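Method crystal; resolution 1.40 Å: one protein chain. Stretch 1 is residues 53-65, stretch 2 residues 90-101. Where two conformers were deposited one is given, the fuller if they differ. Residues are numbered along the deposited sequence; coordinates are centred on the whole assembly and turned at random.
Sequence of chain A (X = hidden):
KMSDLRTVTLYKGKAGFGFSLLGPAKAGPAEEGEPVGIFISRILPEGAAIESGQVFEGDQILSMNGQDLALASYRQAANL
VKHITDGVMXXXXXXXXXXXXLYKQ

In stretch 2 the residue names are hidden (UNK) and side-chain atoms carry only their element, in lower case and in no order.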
# COMPACT_ATOMS: atom_id res chain seq x y z
N GLY A 53 -4.88 -12.72 -3.70
CA GLY A 53 -5.44 -13.15 -2.43
C GLY A 53 -4.59 -12.82 -1.23
O GLY A 53 -4.88 -13.29 -0.13
N GLN A 54 -3.55 -12.01 -1.40
CA GLN A 54 -2.61 -11.72 -0.32
C GLN A 54 -2.41 -10.23 -0.12
O GLN A 54 -1.40 -9.82 0.47
CB GLN A 54 -1.27 -12.43 -0.55
CG GLN A 54 -1.36 -13.95 -0.35
CD GLN A 54 -1.56 -14.36 1.11
OE1 GLN A 54 -0.61 -14.33 1.91
NE2 GLN A 54 -2.78 -14.75 1.47
N VAL A 55 -3.35 -9.42 -0.58
CA VAL A 55 -3.34 -7.97 -0.42
C VAL A 55 -4.71 -7.58 0.12
O VAL A 55 -5.73 -7.93 -0.49
CB VAL A 55 -3.08 -7.28 -1.77
CG1 VAL A 55 -3.03 -5.77 -1.59
CG2 VAL A 55 -1.80 -7.82 -2.42
N PHE A 56 -4.74 -6.89 1.25
CA PHE A 56 -6.00 -6.64 1.94
C PHE A 56 -6.16 -5.16 2.26
O PHE A 56 -5.21 -4.47 2.63
CB PHE A 56 -6.07 -7.40 3.27
CG PHE A 56 -5.84 -8.88 3.15
CD1 PHE A 56 -6.54 -9.63 2.23
CD2 PHE A 56 -4.91 -9.50 3.96
CE1 PHE A 56 -6.33 -11.00 2.14
CE2 PHE A 56 -4.68 -10.86 3.86
CZ PHE A 56 -5.39 -11.61 2.96
N GLU A 57 -7.40 -4.69 2.19
CA GLU A 57 -7.71 -3.38 2.74
C GLU A 57 -7.27 -3.33 4.20
O GLU A 57 -7.42 -4.30 4.94
CB GLU A 57 -9.20 -3.11 2.62
CG GLU A 57 -9.54 -1.74 3.16
CD GLU A 57 -10.98 -1.34 2.95
OE1 GLU A 57 -11.70 -1.99 2.15
OE2 GLU A 57 -11.38 -0.35 3.61
N GLY A 58 -6.69 -2.20 4.60
CA GLY A 58 -6.17 -2.06 5.94
C GLY A 58 -4.74 -2.52 6.12
O GLY A 58 -4.21 -2.42 7.24
N ASP A 59 -4.11 -3.03 5.08
CA ASP A 59 -2.68 -3.33 5.14
C ASP A 59 -1.89 -2.04 5.10
O ASP A 59 -2.18 -1.13 4.31
CB ASP A 59 -2.24 -4.13 3.91
CG ASP A 59 -2.65 -5.58 3.94
OD1 ASP A 59 -3.06 -6.08 5.01
OD2 ASP A 59 -2.48 -6.22 2.88
N GLN A 60 -0.84 -1.96 5.92
CA GLN A 60 0.17 -0.94 5.72
C GLN A 60 1.14 -1.42 4.65
O GLN A 60 1.60 -2.57 4.69
CB GLN A 60 0.92 -0.65 7.02
CG GLN A 60 1.96 0.43 6.80
CD GLN A 60 2.46 1.08 8.07
OE1 GLN A 60 2.14 0.65 9.18
NE2 GLN A 60 3.27 2.13 7.90
N ILE A 61 1.41 -0.56 3.67
CA ILE A 61 2.44 -0.81 2.68
C ILE A 61 3.74 -0.28 3.27
O ILE A 61 4.00 0.92 3.25
CB ILE A 61 2.14 -0.14 1.34
CG1 ILE A 61 0.72 -0.46 0.84
CG2 ILE A 61 3.17 -0.59 0.32
CD1 ILE A 61 0.41 0.17 -0.53
N LEU A 62 4.56 -1.18 3.80
CA LEU A 62 5.82 -0.76 4.42
C LEU A 62 6.83 -0.35 3.37
O LEU A 62 7.61 0.59 3.57
CB LEU A 62 6.37 -1.88 5.30
CG LEU A 62 5.48 -2.23 6.50
CD1 LEU A 62 5.91 -3.56 7.13
CD2 LEU A 62 5.49 -1.12 7.53
N SER A 63 6.85 -1.04 2.23
CA SER A 63 7.74 -0.67 1.14
C SER A 63 7.11 -1.10 -0.17
O SER A 63 6.27 -2.01 -0.21
CB SER A 63 9.12 -1.30 1.32
OG SER A 63 9.03 -2.71 1.32
N MET A 64 7.52 -0.44 -1.25
CA MET A 64 7.07 -0.77 -2.59
C MET A 64 8.24 -0.57 -3.53
O MET A 64 8.85 0.50 -3.55
CB MET A 64 5.92 0.15 -3.01
CG MET A 64 5.41 -0.13 -4.41
SD MET A 64 4.17 1.04 -4.98
CE MET A 64 2.86 0.78 -3.77
N ASN A 65 8.57 -1.60 -4.30
CA ASN A 65 9.64 -1.52 -5.29
C ASN A 65 10.93 -1.01 -4.68
O ASN A 65 11.62 -0.16 -5.24
CB ASN A 65 9.21 -0.71 -6.52
CG ASN A 65 8.20 -1.45 -7.37
OD1 ASN A 65 7.98 -2.64 -7.16
ND2 ASN A 65 7.59 -0.76 -8.32
N UNK A 90 6.48 -4.84 -6.30
CA UNK A 90 6.76 -5.68 -5.15
C UNK A 90 6.37 -4.88 -3.91
O UNK A 90 6.68 -3.69 -3.81
o UNK A 90 8.52 -6.87 -6.28
c UNK A 90 8.46 -6.99 -3.89
c UNK A 90 8.22 -6.11 -5.10
N UNK A 91 5.68 -5.54 -2.98
CA UNK A 91 5.13 -4.91 -1.79
C UNK A 91 5.55 -5.69 -0.56
O UNK A 91 5.57 -6.93 -0.58
c UNK A 91 3.01 -2.74 -2.81
c UNK A 91 3.61 -4.94 -1.82
c UNK A 91 1.45 -4.67 -3.01
c UNK A 91 2.91 -4.23 -2.97
N UNK A 92 5.87 -4.98 0.52
CA UNK A 92 5.92 -5.54 1.86
C UNK A 92 4.71 -5.00 2.59
O UNK A 92 4.58 -3.77 2.75
o UNK A 92 8.64 -6.33 1.15
n UNK A 92 9.06 -6.43 3.36
c UNK A 92 8.36 -6.01 2.31
c UNK A 92 7.18 -5.12 2.60
N UNK A 93 3.82 -5.89 3.01
CA UNK A 93 2.52 -5.54 3.57
C UNK A 93 2.35 -6.18 4.94
O UNK A 93 2.84 -7.29 5.19
c UNK A 93 0.35 -6.49 0.46
c UNK A 93 1.03 -4.21 1.15
c UNK A 93 1.40 -6.14 2.70
c UNK A 93 1.36 -5.68 1.25
N UNK A 94 1.62 -5.51 5.81
CA UNK A 94 1.16 -6.16 7.04
C UNK A 94 -0.13 -5.48 7.48
O UNK A 94 -0.28 -4.27 7.33
o UNK A 94 1.93 -7.06 9.17
c UNK A 94 2.24 -6.12 8.13
c UNK A 94 2.40 -4.72 8.71
N UNK A 95 -1.08 -6.27 7.98
CA UNK A 95 -2.32 -5.68 8.45
C UNK A 95 -2.04 -4.78 9.63
O UNK A 95 -1.31 -5.15 10.55
c UNK A 95 -3.30 -6.79 8.85
N UNK A 96 -2.58 -3.57 9.61
CA UNK A 96 -2.35 -2.61 10.68
C UNK A 96 -3.66 -1.91 10.98
O UNK A 96 -3.88 -0.76 10.59
c UNK A 96 -0.84 -0.73 11.48
n UNK A 96 0.20 0.07 11.28
o UNK A 96 -1.50 -0.74 12.52
c UNK A 96 -1.22 -1.63 10.32
N UNK A 97 -4.58 -2.61 11.65
CA UNK A 97 -5.92 -2.03 11.85
C UNK A 97 -5.93 -0.81 12.74
O UNK A 97 -6.76 0.08 12.53
c UNK A 97 -4.48 -3.98 12.18
c UNK A 97 -5.69 -4.08 13.07
c UNK A 97 -6.72 -3.20 12.44
N UNK A 98 -5.03 -0.74 13.72
CA UNK A 98 -5.02 0.42 14.60
C UNK A 98 -4.71 1.70 13.85
O UNK A 98 -5.45 2.68 13.94
N UNK A 99 -3.63 1.69 13.06
CA UNK A 99 -3.28 2.89 12.32
C UNK A 99 -4.30 3.17 11.22
O UNK A 99 -4.62 4.34 10.95
c UNK A 99 0.43 5.14 12.79
s UNK A 99 -1.20 5.46 12.15
c UNK A 99 -1.40 4.04 11.03
c UNK A 99 -1.87 2.78 11.74
N UNK A 100 -4.80 2.12 10.58
CA UNK A 100 -5.85 2.32 9.57
C UNK A 100 -7.06 3.01 10.19
O UNK A 100 -7.64 3.92 9.59
c UNK A 100 -6.55 1.77 6.56
c UNK A 100 -8.53 1.28 5.31
c UNK A 100 -8.30 0.51 7.57
c UNK A 100 -7.29 1.87 5.38
c UNK A 100 -9.05 0.60 6.39
c UNK A 100 -7.04 1.10 7.67
o UNK A 100 -9.27 1.39 4.14
c UNK A 100 -6.22 0.98 8.94
N UNK A 101 -7.44 2.60 11.41
CA UNK A 101 -8.56 3.25 12.09
C UNK A 101 -8.23 4.69 12.46
O UNK A 101 -9.13 5.54 12.47
c UNK A 101 -10.11 3.09 14.08
o UNK A 101 -9.88 3.73 15.12
c UNK A 101 -8.95 2.46 13.34
o UNK A 101 -11.26 2.94 13.61
O HOH W 1 9.07 -3.84 -1.49

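Position 90 carries a carbon bearing one oxygen and one carbon, and its CB lies 4.0 Å from Asn 65 OD1; the beta-branched pattern is that of Thr 90. Its backbone is clamped by Asn 65: Thr 90 N donates to Asn 65 OD1 (2.8 Å), and Asn 65 N donates to Thr 90 O (2.9 Å).

Position 91 has four carbons, forked at the second, and one end carbon lies 3.7 Å from Met 64 CE and 3.8 Å from Ile 61 CG2. The fork identifies leucine rather than beta-branched isoleucine; in Leu 91 the carbon making both contacts is CD2.

Position 92 shows two carbons, the second holding one oxygen and one nitrogen, and its CB sits 3.3 Å from Ser 63 OG. This is an amide carbon bonded directly to CB, hence Asn 92. Its backbone accepts from Leu 62 (Leu 62 N to Asn 92 O, 2.8 Å) and donates to Ser 63 (Asn 92 N to Ser 63 O, 3.1 Å).

Position 93 repeats the four-carbon fork, one end carbon 3.8 Å from Val 55 CG2 and the other 3.8 Å from Ile 61 CG1. It is Leu 93, and its two methyls separate: CD1 meets Val 55, CD2 meets Ile 61.

Position 94 again has a carbon with one oxygen and one carbon; the carbon beyond CB lies 4.0 Å from Leu 62 CD1, giving Thr 94. Its backbone pairs with Gln 60 in both directions, Gln 60 N to Thr 94 O at 2.8 Å and Thr 94 N to Gln 60 O at 3.1 Å.

Position 95 has a single carbon, CB, which points away overall yet lies 3.9 Å from Asp 59 OD1: Ala 95.

Position 96 has the same amide pattern as 92, its nitrogen 2.9 Å from Gln 60 OE1. As Asn 96, it donates from ND2 to that oxygen and from Asn 96 N to Gly 58 O (3.1 Å). It also occupies the N-cap position.

Position 97 has three carbons closing a ring onto N: Pro 97, in the helix's first turn. Position 98 has no side-chain atoms, so Gly 98.

Position 99, an unbranched chain of two carbons, sulfur and carbon, is Met 99; Met 99 N donates to Asn 96 OD1 (3.3 Å), the capping bond.

Position 100 has one carbon leading to a six-carbon ring bearing oxygen. Gly 58 CA lies 3.7 Å from the ring centroid, 11° off the normal, and the oxygen is 2.8 Å from Glu 57 OE2. In Tyr 100, OH donates that bond.

Position 101, two carbons with two oxygens on the second, is Asp 101, without contact.

The contact is an antiparallel strand pair, its register shifted by one at a bulge between Ile 61 and Ser 63. Leu 91 and Leu 93 pack with Ile 61 and Met 64 on one face; beyond the strands, Asn 96 and Tyr 100 extend the contact to the turn at Gly 58.

Stretch 2 (90-101) TLNLTANPGMYD
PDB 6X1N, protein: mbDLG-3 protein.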